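Local coordinates for protein Hen1 (Anabaena variabilis, PDB 3JWH) that methylates the 2'-oxygen of the 3'-terminal nucleotide of RNA, probably with S-adenosylmethionine as methyl donor, at residues A[15-20]-A[107-112]; A[23-28]-A[45-50]; A[71-76]-A[86-91]; A[136-141]-A[169-174]; A[177-180]-A[185-188]. All coordinates share one frame; numbering follows the deposited sequence.

Interaction 1: A[15-20]-A[107-112]; sequences QQRMNG and TVIEVI. With SAH (S-adenosyl-L-homocysteine), chain C.
The end of strand 105-109 lines part of the S-adenosyl-L-homocysteine pocket, and here Ile109 and Glu110 meet Arg17 of helix 13-27. Arg17 and Glu110 reach toward each other from opposite directions. Arg17 NE forms a salt bridge with Glu110 OE2 at 3.1 Å. The guanidinium and carboxylate planes are 38° apart, and Glu110 CG lies over one guanidinium face. A water joins the other ends of the two groups, accepting from Arg17 NH2 and donating to Glu110 OE1. Thr139 OG1 is also hydrogen-bonded to Glu110 OE2. With an alanine in place of Glu110, Arg17 NE would probably be left without its carboxylate mate and the water without one of its two anchors. Nearer its backbone, the Arg17 side chain passes Ile109, with Arg17 CD 3.6 Å from Ile109 CG2. The backbone serves the ligand: the amino N of S-adenosyl-L-homocysteine donates to Ile109 O at 2.9 Å, and Glu110 O lies 3.8 Å from its sulfur SD. A cofactor bound at the C-terminal ends of the parallel strands is characteristic of the Rossmann-like methyltransferase fold.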
# COMPACT_ATOMS: atom_id res chain seq x y z
N GLN A 15 -0.30 1.07 -13.87
CA GLN A 15 0.99 0.44 -14.07
C GLN A 15 2.07 1.36 -13.53
O GLN A 15 3.12 0.90 -13.09
CB GLN A 15 1.23 0.16 -15.55
CG GLN A 15 2.57 -0.51 -15.84
CD GLN A 15 2.71 -1.85 -15.14
OE1 GLN A 15 1.87 -2.74 -15.29
NE2 GLN A 15 3.78 -2.01 -14.38
N GLN A 16 1.81 2.66 -13.56
CA GLN A 16 2.79 3.59 -13.03
C GLN A 16 2.84 3.48 -11.53
O GLN A 16 3.90 3.57 -10.92
CB GLN A 16 2.43 5.02 -13.42
CG GLN A 16 3.01 5.46 -14.74
CD GLN A 16 2.89 6.95 -14.95
OE1 GLN A 16 3.38 7.49 -15.93
NE2 GLN A 16 2.22 7.63 -14.01
N ARG A 17 1.67 3.29 -10.93
CA ARG A 17 1.59 3.17 -9.48
C ARG A 17 2.31 1.91 -9.04
O ARG A 17 3.19 1.96 -8.18
CB ARG A 17 0.13 3.13 -9.03
CG ARG A 17 -0.03 3.43 -7.54
CD ARG A 17 -1.48 3.46 -7.10
NE ARG A 17 -2.26 4.44 -7.85
CZ ARG A 17 -3.01 4.15 -8.90
NH1 ARG A 17 -3.09 2.90 -9.34
NH2 ARG A 17 -3.68 5.11 -9.53
N MET A 18 1.97 0.78 -9.65
CA MET A 18 2.61 -0.47 -9.29
C MET A 18 4.13 -0.41 -9.42
O MET A 18 4.84 -0.85 -8.51
CB MET A 18 2.06 -1.61 -10.14
CG MET A 18 1.44 -2.72 -9.29
SD MET A 18 -0.07 -2.20 -8.46
CE MET A 18 -1.26 -2.59 -9.72
N ASN A 19 4.63 0.13 -10.52
CA ASN A 19 6.07 0.24 -10.72
C ASN A 19 6.67 1.10 -9.61
O ASN A 19 7.75 0.82 -9.10
CB ASN A 19 6.38 0.90 -12.07
CG ASN A 19 6.23 -0.06 -13.24
OD1 ASN A 19 7.02 -1.00 -13.39
ND2 ASN A 19 5.22 0.17 -14.07
N GLY A 20 5.95 2.16 -9.26
CA GLY A 20 6.42 3.04 -8.21
C GLY A 20 6.51 2.35 -6.87
O GLY A 20 7.43 2.59 -6.10
N THR A 107 2.05 -2.39 2.45
CA THR A 107 1.67 -1.44 1.41
C THR A 107 0.19 -1.16 1.58
O THR A 107 -0.59 -2.07 1.84
CB THR A 107 1.92 -1.98 -0.02
OG1 THR A 107 1.27 -3.25 -0.18
CG2 THR A 107 3.42 -2.12 -0.28
N VAL A 108 -0.20 0.09 1.45
CA VAL A 108 -1.59 0.50 1.60
C VAL A 108 -1.82 1.32 0.32
O VAL A 108 -1.61 2.54 0.30
CB VAL A 108 -1.76 1.40 2.86
CG1 VAL A 108 -3.21 1.53 3.20
CG2 VAL A 108 -0.95 0.84 4.03
N ILE A 109 -2.26 0.64 -0.74
CA ILE A 109 -2.46 1.26 -2.04
C ILE A 109 -3.88 1.65 -2.37
O ILE A 109 -4.76 0.79 -2.51
CB ILE A 109 -1.96 0.32 -3.14
CG1 ILE A 109 -0.61 -0.26 -2.74
CG2 ILE A 109 -1.81 1.08 -4.47
CD1 ILE A 109 0.47 0.78 -2.45
N GLU A 110 -4.10 2.95 -2.50
CA GLU A 110 -5.43 3.46 -2.82
C GLU A 110 -6.44 2.90 -1.82
O GLU A 110 -7.50 2.39 -2.19
CB GLU A 110 -5.82 3.07 -4.24
CG GLU A 110 -4.73 3.40 -5.30
CD GLU A 110 -4.39 4.90 -5.38
OE1 GLU A 110 -5.26 5.71 -5.76
OE2 GLU A 110 -3.24 5.27 -5.06
N VAL A 111 -6.10 3.01 -0.53
CA VAL A 111 -6.97 2.51 0.52
C VAL A 111 -7.49 3.60 1.45
O VAL A 111 -8.67 3.62 1.75
CB VAL A 111 -6.26 1.43 1.38
CG1 VAL A 111 -7.06 1.12 2.63
CG2 VAL A 111 -6.09 0.16 0.58
N ILE A 112 -6.61 4.50 1.89
CA ILE A 112 -7.01 5.55 2.84
C ILE A 112 -8.22 6.40 2.49
O ILE A 112 -9.01 6.76 3.37
CB ILE A 112 -5.82 6.51 3.18
CG1 ILE A 112 -5.28 7.17 1.92
CG2 ILE A 112 -4.73 5.75 3.90
CD1 ILE A 112 -4.19 8.19 2.19
N SAH C . -5.18 -1.87 -3.50
CA SAH C . -6.02 -2.42 -4.58
CB SAH C . -7.31 -1.59 -4.68
CG SAH C . -8.05 -1.59 -3.35
SD SAH C . -9.57 -0.57 -3.34
C SAH C . -5.27 -2.33 -5.91
O SAH C . -5.49 -1.32 -6.61
OXT SAH C . -4.51 -3.28 -6.19
C5' SAH C . -9.82 -0.54 -1.52
C4' SAH C . -9.67 -1.94 -0.92
O4' SAH C . -9.61 -1.81 0.52
C3' SAH C . -10.88 -2.80 -1.25
O3' SAH C . -10.48 -4.16 -1.45
C2' SAH C . -11.70 -2.68 0.04
O2' SAH C . -12.53 -3.84 0.18
C1' SAH C . -10.56 -2.74 1.05
N9 SAH C . -10.98 -2.29 2.39
C8 SAH C . -11.68 -1.19 2.66
N7 SAH C . -11.85 -1.08 3.97
C5 SAH C . -11.25 -2.11 4.55
C6 SAH C . -11.10 -2.53 5.86
N6 SAH C . -11.62 -1.82 6.86
N1 SAH C . -10.43 -3.66 6.11
C2 SAH C . -9.91 -4.38 5.12
N3 SAH C . -10.04 -4.01 3.86
C4 SAH C . -10.70 -2.89 3.54
O HOH W 1 -4.22 7.62 -7.84

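Interaction 2: A[23-28]-A[45-50]; sequences AALKQS and KILLKD
Two side-chain pairs join the ends of helices 13-27 and 42-49, and they meet in different ways. Leu25 and Leu47 cross at about a right angle. Only their methyl ends meet, with Leu25 CD1 4.1 Å from Leu47 CD2. This is a light apolar touch, and both residues are buried. Leu25 also rests on Ile137 of strand 135-141, and Leu47 on Phe53. Lys26 and Asp50 approach from opposite directions nearer the surface. The lysine chain is extended beyond CG and carries its ammonium across to Asp50, at the end of helix 42-49. Lys26 NZ donates to Asp50 OD2 at 2.9 Å, a hydrogen bond within a salt bridge. It arrives on the syn lone pair, the side of the other carboxylate oxygen. Asp50 CG stands opposite its own backbone N (chi1 -166°), which turns the carboxylate toward the lysine. Asp50 OD1 accepts from the backbone N of Phe52, so each carboxylate oxygen has a partner and the group is held at both. The lysine chain also lies against Phe52. Helix 42-49 belongs to the beta-alpha-beta crossover from strand 32-36 to strand 55-60, a standard unit of the Rossmann-like methyltransferase fold, with helix 13-27 packed beside it.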
# COMPACT_ATOMS: atom_id res chain seq x y z
N ALA A 23 9.28 -0.42 -6.95
CA ALA A 23 10.57 0.27 -6.92
C ALA A 23 10.91 0.70 -5.49
O ALA A 23 12.04 0.55 -5.04
CB ALA A 23 10.52 1.49 -7.84
N ALA A 24 9.94 1.24 -4.77
CA ALA A 24 10.20 1.65 -3.40
C ALA A 24 10.53 0.45 -2.50
O ALA A 24 11.41 0.53 -1.65
CB ALA A 24 9.02 2.44 -2.84
N LEU A 25 9.80 -0.65 -2.68
CA LEU A 25 10.04 -1.85 -1.89
C LEU A 25 11.46 -2.34 -2.07
O LEU A 25 12.16 -2.65 -1.10
CB LEU A 25 9.07 -2.96 -2.30
CG LEU A 25 7.62 -2.76 -1.85
CD1 LEU A 25 6.75 -3.83 -2.44
CD2 LEU A 25 7.55 -2.80 -0.31
N LYS A 26 11.88 -2.40 -3.33
CA LYS A 26 13.22 -2.88 -3.66
C LYS A 26 14.35 -2.03 -3.08
O LYS A 26 15.32 -2.57 -2.56
CB LYS A 26 13.36 -3.02 -5.18
CG LYS A 26 12.66 -4.27 -5.72
CD LYS A 26 12.76 -4.43 -7.23
CE LYS A 26 12.22 -5.79 -7.65
NZ LYS A 26 12.24 -6.00 -9.13
N GLN A 27 14.21 -0.71 -3.13
CA GLN A 27 15.24 0.18 -2.58
C GLN A 27 15.41 0.01 -1.07
O GLN A 27 16.49 0.27 -0.52
CB GLN A 27 14.92 1.63 -2.90
CG GLN A 27 14.69 1.89 -4.37
CD GLN A 27 14.91 3.34 -4.74
OE1 GLN A 27 14.29 4.24 -4.16
NE2 GLN A 27 15.80 3.57 -5.70
N SER A 28 14.34 -0.41 -0.39
CA SER A 28 14.37 -0.64 1.05
C SER A 28 14.70 -2.11 1.30
O SER A 28 14.78 -2.55 2.44
CB SER A 28 12.99 -0.33 1.65
OG SER A 28 12.58 0.99 1.35
N LYS A 45 -0.19 -9.87 -7.74
CA LYS A 45 0.20 -10.61 -8.94
C LYS A 45 1.63 -10.28 -9.34
O LYS A 45 2.43 -11.18 -9.64
CB LYS A 45 -0.75 -10.29 -10.10
CG LYS A 45 -0.45 -11.06 -11.38
CD LYS A 45 -1.61 -11.01 -12.36
CE LYS A 45 -1.48 -12.10 -13.41
NZ LYS A 45 -2.67 -12.17 -14.32
N ILE A 46 1.96 -8.99 -9.33
CA ILE A 46 3.30 -8.53 -9.67
C ILE A 46 4.38 -9.00 -8.69
O ILE A 46 5.48 -9.33 -9.10
CB ILE A 46 3.31 -6.97 -9.80
CG1 ILE A 46 2.57 -6.57 -11.08
CG2 ILE A 46 4.74 -6.44 -9.84
CD1 ILE A 46 2.16 -5.11 -11.12
N LEU A 47 4.07 -9.02 -7.39
CA LEU A 47 5.05 -9.46 -6.40
C LEU A 47 5.32 -10.98 -6.45
O LEU A 47 6.46 -11.43 -6.34
CB LEU A 47 4.58 -9.10 -4.99
CG LEU A 47 4.34 -7.63 -4.64
CD1 LEU A 47 4.05 -7.51 -3.14
CD2 LEU A 47 5.56 -6.78 -5.02
N LEU A 48 4.25 -11.76 -6.62
CA LEU A 48 4.36 -13.21 -6.65
C LEU A 48 5.20 -13.68 -7.84
O LEU A 48 5.98 -14.63 -7.74
CB LEU A 48 2.96 -13.84 -6.75
CG LEU A 48 2.58 -15.01 -5.84
CD1 LEU A 48 1.63 -15.93 -6.62
CD2 LEU A 48 3.79 -15.79 -5.36
N LYS A 49 5.03 -13.00 -8.97
CA LYS A 49 5.76 -13.33 -10.20
C LYS A 49 7.23 -13.00 -10.07
O LYS A 49 8.06 -13.63 -10.70
CB LYS A 49 5.19 -12.55 -11.39
CG LYS A 49 3.81 -12.99 -11.83
CD LYS A 49 3.30 -12.13 -12.99
CE LYS A 49 3.13 -10.68 -12.56
NZ LYS A 49 2.57 -9.81 -13.64
N ASP A 50 7.55 -12.01 -9.24
CA ASP A 50 8.92 -11.55 -9.05
C ASP A 50 9.61 -12.26 -7.89
O ASP A 50 9.33 -11.97 -6.73
CB ASP A 50 8.90 -10.05 -8.79
CG ASP A 50 10.27 -9.41 -8.90
OD1 ASP A 50 11.27 -10.12 -8.64
OD2 ASP A 50 10.34 -8.21 -9.22

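Interaction 3: A[71-76]-A[86-91]; sequences ERLDRL and LQLIQG
Leu73 pushes one methyl, CD1, against the branched end of Leu86. The two leucines reach toward each other tip to tip. Leu73 CD1 is 3.6 Å from Leu86 CD2, and it lies 4.0 Å from Leu86 CD1, so a single methyl faces both prongs of the fork. A looser touch at 4.3 Å joins Leu73 CD1 to Leu88 CD1. Leu86 and Leu88 are two residues apart on the strand and point to the same side of it, toward the helix. Leu86 CG is opposite its backbone N (chi1 176°), and this lets the fork extend toward Leu73. The contact is entirely apolar; no hydrogen bond crosses between the two segments. Leu73 is buried, while its two partners are partly exposed. A type I turn runs from Leu73 to Leu76, with a weak bond from Leu76 N to Leu73 O. Helix 63-73 lies in the beta-alpha-beta crossover from strand 55-60 to strand 86-90 of the Rossmann-like methyltransferase fold. Strand 86-90 is an outermost strand of the sheet, and the backbones of Gln87 and Ile89 bond to its neighbour 55-60. Arg72 and Leu76 both touch Lys45 of helix 42-49, so segment 71-76 also borders that helix.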
# COMPACT_ATOMS: atom_id res chain seq x y z
N GLU A 71 -8.24 -16.04 -8.03
CA GLU A 71 -8.55 -16.43 -9.40
C GLU A 71 -7.50 -15.98 -10.41
O GLU A 71 -6.94 -16.81 -11.13
CB GLU A 71 -9.92 -15.87 -9.78
CG GLU A 71 -10.47 -16.39 -11.10
CD GLU A 71 -11.94 -16.05 -11.25
OE1 GLU A 71 -12.29 -14.85 -11.10
OE2 GLU A 71 -12.75 -16.96 -11.54
N ARG A 72 -7.21 -14.69 -10.47
CA ARG A 72 -6.21 -14.24 -11.43
C ARG A 72 -4.79 -14.64 -11.02
O ARG A 72 -3.93 -14.87 -11.89
CB ARG A 72 -6.32 -12.73 -11.68
CG ARG A 72 -6.63 -11.87 -10.49
CD ARG A 72 -7.11 -10.49 -10.96
NE ARG A 72 -6.06 -9.74 -11.66
CZ ARG A 72 -5.00 -9.20 -11.07
NH1 ARG A 72 -4.82 -9.31 -9.76
NH2 ARG A 72 -4.11 -8.53 -11.80
N LEU A 73 -4.54 -14.74 -9.72
CA LEU A 73 -3.21 -15.14 -9.27
C LEU A 73 -2.95 -16.54 -9.78
O LEU A 73 -1.81 -16.94 -9.97
CB LEU A 73 -3.10 -15.11 -7.75
CG LEU A 73 -2.83 -13.73 -7.11
CD1 LEU A 73 -2.95 -13.80 -5.59
CD2 LEU A 73 -1.46 -13.25 -7.50
N ASP A 74 -4.03 -17.29 -10.02
CA ASP A 74 -3.88 -18.66 -10.51
C ASP A 74 -3.64 -18.73 -12.00
O ASP A 74 -3.38 -19.79 -12.53
CB ASP A 74 -5.11 -19.49 -10.15
CG ASP A 74 -5.07 -19.99 -8.72
OD1 ASP A 74 -3.98 -20.40 -8.30
OD2 ASP A 74 -6.10 -19.97 -8.04
N ARG A 75 -3.73 -17.60 -12.68
CA ARG A 75 -3.47 -17.57 -14.11
C ARG A 75 -1.96 -17.55 -14.33
O ARG A 75 -1.48 -17.62 -15.47
CB ARG A 75 -4.13 -16.34 -14.74
CG ARG A 75 -5.66 -16.36 -14.64
CD ARG A 75 -6.27 -15.02 -15.06
NE ARG A 75 -7.72 -14.99 -14.89
CZ ARG A 75 -8.46 -13.89 -15.01
NH1 ARG A 75 -7.88 -12.73 -15.29
NH2 ARG A 75 -9.78 -13.95 -14.85
N LEU A 76 -1.21 -17.49 -13.24
CA LEU A 76 0.25 -17.49 -13.31
C LEU A 76 0.82 -18.90 -13.37
O LEU A 76 0.22 -19.86 -12.88
CB LEU A 76 0.84 -16.79 -12.08
CG LEU A 76 0.46 -15.33 -11.82
CD1 LEU A 76 1.10 -14.89 -10.52
CD2 LEU A 76 0.93 -14.46 -12.95
N LEU A 86 2.85 -17.03 -1.25
CA LEU A 86 1.56 -16.36 -1.19
C LEU A 86 0.63 -16.76 -0.05
O LEU A 86 0.58 -17.91 0.35
CB LEU A 86 0.82 -16.57 -2.51
CG LEU A 86 -0.60 -15.99 -2.52
CD1 LEU A 86 -0.53 -14.46 -2.48
CD2 LEU A 86 -1.34 -16.47 -3.75
N GLN A 87 -0.14 -15.80 0.43
CA GLN A 87 -1.09 -16.03 1.51
C GLN A 87 -2.18 -14.97 1.39
O GLN A 87 -1.89 -13.78 1.25
CB GLN A 87 -0.38 -15.91 2.86
CG GLN A 87 -1.06 -16.60 4.02
CD GLN A 87 -0.43 -16.23 5.36
OE1 GLN A 87 0.80 -16.19 5.49
NE2 GLN A 87 -1.26 -15.96 6.35
N LEU A 88 -3.44 -15.41 1.42
CA LEU A 88 -4.61 -14.53 1.33
C LEU A 88 -5.38 -14.60 2.65
O LEU A 88 -5.70 -15.68 3.14
CB LEU A 88 -5.50 -14.99 0.18
CG LEU A 88 -5.51 -14.13 -1.09
CD1 LEU A 88 -4.12 -13.67 -1.45
CD2 LEU A 88 -6.10 -14.93 -2.21
N ILE A 89 -5.69 -13.44 3.22
CA ILE A 89 -6.39 -13.38 4.49
C ILE A 89 -7.58 -12.43 4.49
O ILE A 89 -7.46 -11.27 4.06
CB ILE A 89 -5.43 -12.89 5.60
CG1 ILE A 89 -4.31 -13.90 5.82
CG2 ILE A 89 -6.20 -12.64 6.87
CD1 ILE A 89 -3.19 -13.36 6.68
N GLN A 90 -8.73 -12.90 4.97
CA GLN A 90 -9.90 -12.04 5.07
C GLN A 90 -9.81 -11.41 6.45
O GLN A 90 -9.52 -12.10 7.44
CB GLN A 90 -11.22 -12.82 4.92
CG GLN A 90 -12.46 -11.92 4.83
CD GLN A 90 -12.89 -11.30 6.16
OE1 GLN A 90 -13.55 -10.25 6.19
NE2 GLN A 90 -12.53 -11.95 7.27
N GLY A 91 -10.04 -10.11 6.51
CA GLY A 91 -9.99 -9.41 7.78
C GLY A 91 -10.07 -7.91 7.61
O GLY A 91 -9.72 -7.38 6.56

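Interaction 4: A[136-141]-A[169-174]; sequences VIVTTP and SQFQNW
The Phe171 ring takes a methyl on one face and a carbonyl oxygen at its edge. Thr140 CG2 sits 3.3 Å above the ring plane, offset toward the rim. It makes a CH-pi contact, 3.8 Å from the ring centroid and 28° off the normal. Val138 O lies near the ring plane, 3.7 Å from Phe171 CZ. The Trp174 ring has Phe171 O in plane at its edge, and meets the ring of Trp166 edge to face. Here helix 168-181 packs on one face of the Rossmann-like sheet, nearly antiparallel to strand 135-141. The axes of the two segments are 10.2 Å apart, at 159°. Val138 and Thr140 point toward this helix, while the intervening Thr139 points away and touches Arg17 of helix 13-27 on the other face. Thr140 OG1 is hydrogen-bonded to Glu113 OE1, which leaves CG2 as the branch over the ring. Phe171 CG is opposite its backbone N (chi1 -177°), and this directs the ring at the strand. A serine in place of Phe171 would probably open a gap over Thr140 and leave its methyl without an aromatic face. Trp174 NE1 is hydrogen-bonded to Glu124 OE2. Val138 CG1 touches both aromatic side chains, 4.1 Å from Phe171 CE1 and 4.1 Å from Trp174 CZ3.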
# COMPACT_ATOMS: atom_id res chain seq x y z
N VAL A 136 6.59 1.31 5.29
CA VAL A 136 5.16 1.43 5.00
C VAL A 136 4.97 2.31 3.75
O VAL A 136 5.36 3.48 3.75
CB VAL A 136 4.35 2.10 6.12
CG1 VAL A 136 2.88 2.04 5.77
CG2 VAL A 136 4.62 1.43 7.46
N ILE A 137 4.37 1.77 2.70
CA ILE A 137 4.13 2.55 1.50
C ILE A 137 2.64 2.80 1.34
O ILE A 137 1.85 1.86 1.32
CB ILE A 137 4.72 1.85 0.25
CG1 ILE A 137 6.24 1.79 0.38
CG2 ILE A 137 4.33 2.62 -1.04
CD1 ILE A 137 6.86 0.45 -0.00
N VAL A 138 2.27 4.08 1.27
CA VAL A 138 0.89 4.52 1.13
C VAL A 138 0.70 5.42 -0.12
O VAL A 138 1.43 6.39 -0.29
CB VAL A 138 0.45 5.36 2.35
CG1 VAL A 138 -1.01 5.81 2.19
CG2 VAL A 138 0.67 4.56 3.63
N THR A 139 -0.27 5.11 -0.97
CA THR A 139 -0.50 5.96 -2.14
C THR A 139 -1.96 6.34 -2.13
O THR A 139 -2.82 5.57 -1.72
CB THR A 139 -0.22 5.26 -3.49
OG1 THR A 139 -1.25 4.31 -3.75
CG2 THR A 139 1.09 4.56 -3.47
N THR A 140 -2.25 7.55 -2.59
CA THR A 140 -3.63 8.00 -2.65
C THR A 140 -3.77 8.94 -3.84
O THR A 140 -2.79 9.53 -4.30
CB THR A 140 -4.02 8.71 -1.34
OG1 THR A 140 -5.45 8.81 -1.27
CG2 THR A 140 -3.37 10.09 -1.25
N PRO A 141 -4.99 9.09 -4.38
CA PRO A 141 -5.15 9.98 -5.53
C PRO A 141 -5.03 11.47 -5.17
O PRO A 141 -5.53 11.91 -4.14
CB PRO A 141 -6.55 9.63 -6.06
CG PRO A 141 -6.81 8.23 -5.52
CD PRO A 141 -6.22 8.32 -4.13
N SER A 169 -2.04 18.78 0.15
CA SER A 169 -1.86 19.36 1.47
C SER A 169 -2.41 18.41 2.53
O SER A 169 -1.73 18.09 3.50
CB SER A 169 -2.59 20.70 1.56
OG SER A 169 -2.47 21.27 2.85
N GLN A 170 -3.65 17.96 2.33
CA GLN A 170 -4.28 17.04 3.26
C GLN A 170 -3.46 15.77 3.46
O GLN A 170 -3.22 15.36 4.59
CB GLN A 170 -5.69 16.70 2.77
CG GLN A 170 -6.66 17.86 2.97
CD GLN A 170 -8.02 17.64 2.32
OE1 GLN A 170 -8.95 18.43 2.53
NE2 GLN A 170 -8.14 16.59 1.52
N PHE A 171 -3.02 15.17 2.36
CA PHE A 171 -2.22 13.96 2.40
C PHE A 171 -0.91 14.16 3.15
O PHE A 171 -0.53 13.34 3.99
CB PHE A 171 -1.90 13.48 0.99
CG PHE A 171 -1.14 12.18 0.95
CD1 PHE A 171 -1.69 11.02 1.50
CD2 PHE A 171 0.12 12.12 0.38
CE1 PHE A 171 -0.99 9.81 1.46
CE2 PHE A 171 0.84 10.92 0.34
CZ PHE A 171 0.28 9.76 0.88
N GLN A 172 -0.21 15.24 2.82
CA GLN A 172 1.06 15.52 3.47
C GLN A 172 0.95 15.89 4.95
O GLN A 172 1.85 15.59 5.72
CB GLN A 172 1.83 16.59 2.68
CG GLN A 172 2.58 15.98 1.51
CD GLN A 172 3.39 16.96 0.69
OE1 GLN A 172 4.19 17.73 1.22
NE2 GLN A 172 3.20 16.92 -0.63
N ASN A 173 -0.15 16.51 5.34
CA ASN A 173 -0.34 16.85 6.75
C ASN A 173 -0.65 15.56 7.50
O ASN A 173 -0.22 15.36 8.63
CB ASN A 173 -1.52 17.82 6.94
CG ASN A 173 -1.25 19.20 6.35
OD1 ASN A 173 -0.10 19.64 6.23
ND2 ASN A 173 -2.34 19.89 6.00
N TRP A 174 -1.43 14.70 6.85
CA TRP A 174 -1.81 13.42 7.42
C TRP A 174 -0.54 12.62 7.71
O TRP A 174 -0.38 12.09 8.81
CB TRP A 174 -2.68 12.61 6.45
CG TRP A 174 -2.90 11.19 6.92
CD1 TRP A 174 -3.73 10.78 7.93
CD2 TRP A 174 -2.20 10.03 6.46
NE1 TRP A 174 -3.57 9.43 8.14
CE2 TRP A 174 -2.64 8.94 7.26
CE3 TRP A 174 -1.25 9.79 5.47
CZ2 TRP A 174 -2.15 7.64 7.09
CZ3 TRP A 174 -0.76 8.49 5.30
CH2 TRP A 174 -1.21 7.43 6.11

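Interaction 5: A[177-180]-A[185-188]; sequences KITE and NVQF
The CA atoms of Thr179 and Asn185 are 5.4 Å apart, as the chain turns back from helix 168-181 into strand 184-188. The two segments are separated by only four residues. No hydrogen bond joins them. Near the end of the helix, Glu180 N makes a weak bond to Lys177 O, and Thr179 O is hydrogen-bonded to Arg210 NH2. The strand backbone pairs with the antiparallel strand 202-209: Asn185 bonds to Ile208 and Gln187 to Val206. Strand 184-188 is the outermost strand on this side of the Rossmann-like methyltransferase sheet, and helix 168-181 lies against it. The helix turn and the strand meet through Thr179 and Val186, whose side chains cross at about a right angle. Thr179 CG2 does the touching. It lies 3.7 Å from Val186 CG1, 3.7 Å from Val186 N and 3.9 Å from Asn185 CA, so the methyl rests on backbone as well as side chain. The hydroxyl has another task. Thr179 OG1 sits between its backbone N and carbonyl carbon (chi1 74°), and is hydrogen-bonded back to Asn176 O within the helix. Val186 also packs against Asn176, and against Ala205 and Phe207 of strand 202-209.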
# COMPACT_ATOMS: atom_id res chain seq x y z
N LYS A 177 1.67 14.19 10.35
CA LYS A 177 1.06 13.95 11.66
C LYS A 177 1.41 12.52 12.08
O LYS A 177 1.50 12.24 13.26
CB LYS A 177 -0.47 14.09 11.61
CG LYS A 177 -1.00 15.51 11.80
CD LYS A 177 -0.99 15.94 13.25
CE LYS A 177 -1.51 17.36 13.41
NZ LYS A 177 -1.58 17.82 14.83
N ILE A 178 1.61 11.63 11.11
CA ILE A 178 1.96 10.25 11.45
C ILE A 178 3.36 10.19 12.06
O ILE A 178 3.58 9.51 13.06
CB ILE A 178 1.91 9.31 10.22
CG1 ILE A 178 0.46 9.07 9.77
CG2 ILE A 178 2.58 7.99 10.55
CD1 ILE A 178 -0.41 8.35 10.81
N THR A 179 4.30 10.93 11.49
CA THR A 179 5.66 10.90 12.00
C THR A 179 5.80 11.61 13.35
O THR A 179 6.85 11.55 13.98
CB THR A 179 6.65 11.57 11.03
OG1 THR A 179 6.46 12.99 11.10
CG2 THR A 179 6.42 11.08 9.60
N GLU A 180 4.74 12.29 13.77
CA GLU A 180 4.72 13.01 15.04
C GLU A 180 4.20 12.11 16.15
O GLU A 180 4.59 12.25 17.31
CB GLU A 180 3.85 14.26 14.93
CG GLU A 180 4.52 15.45 14.26
CD GLU A 180 3.53 16.47 13.70
OE1 GLU A 180 2.41 16.60 14.26
OE2 GLU A 180 3.87 17.16 12.71
N ASN A 185 9.63 8.31 9.88
CA ASN A 185 10.00 9.52 9.16
C ASN A 185 9.40 9.24 7.77
O ASN A 185 9.28 8.08 7.34
CB ASN A 185 11.51 9.70 9.14
CG ASN A 185 12.07 10.05 10.51
OD1 ASN A 185 13.11 9.56 10.91
ND2 ASN A 185 11.37 10.92 11.23
N VAL A 186 8.99 10.29 7.07
CA VAL A 186 8.35 10.12 5.78
C VAL A 186 9.03 10.85 4.63
O VAL A 186 9.64 11.90 4.82
CB VAL A 186 6.88 10.59 5.89
CG1 VAL A 186 6.83 12.11 6.02
CG2 VAL A 186 6.07 10.10 4.72
N GLN A 187 8.92 10.28 3.44
CA GLN A 187 9.46 10.88 2.23
C GLN A 187 8.35 10.84 1.19
O GLN A 187 7.66 9.82 1.06
CB GLN A 187 10.66 10.08 1.70
CG GLN A 187 11.99 10.44 2.33
CD GLN A 187 12.36 11.90 2.09
OE1 GLN A 187 12.38 12.37 0.95
NE2 GLN A 187 12.65 12.62 3.17
N PHE A 188 8.14 11.94 0.48
CA PHE A 188 7.10 11.97 -0.54
C PHE A 188 7.73 11.76 -1.90
O PHE A 188 8.84 12.20 -2.16
CB PHE A 188 6.34 13.27 -0.46
CG PHE A 188 5.66 13.48 0.86
CD1 PHE A 188 4.53 12.73 1.20
CD2 PHE A 188 6.17 14.38 1.79
CE1 PHE A 188 3.93 12.89 2.44
CE2 PHE A 188 5.58 14.54 3.03
CZ PHE A 188 4.45 13.80 3.36

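In the fold
All five contacts fasten helices to one seven-stranded mixed sheet or to each other. Interactions 1 and 2 share helix 13-27, and their centres are 11 Å apart. Interactions 4 and 5 share helix 168-181, with centres 9 Å apart. Along the chain, interactions 2 and 3 fall between the two halves of interaction 1; interactions 4 and 5 follow. Interaction 3 lies at the 86-90 edge of the sheet and interaction 5 at the 184-188 edge, 31 Å apart between centres. Interactions 1 and 4 meet on the neighbouring strands 105-109 and 135-141. Interaction 1 borders the ligand at the middle of the sheet; interactions 3 and 5 pack helices on its two edge strands, and interaction 2 joins two helices.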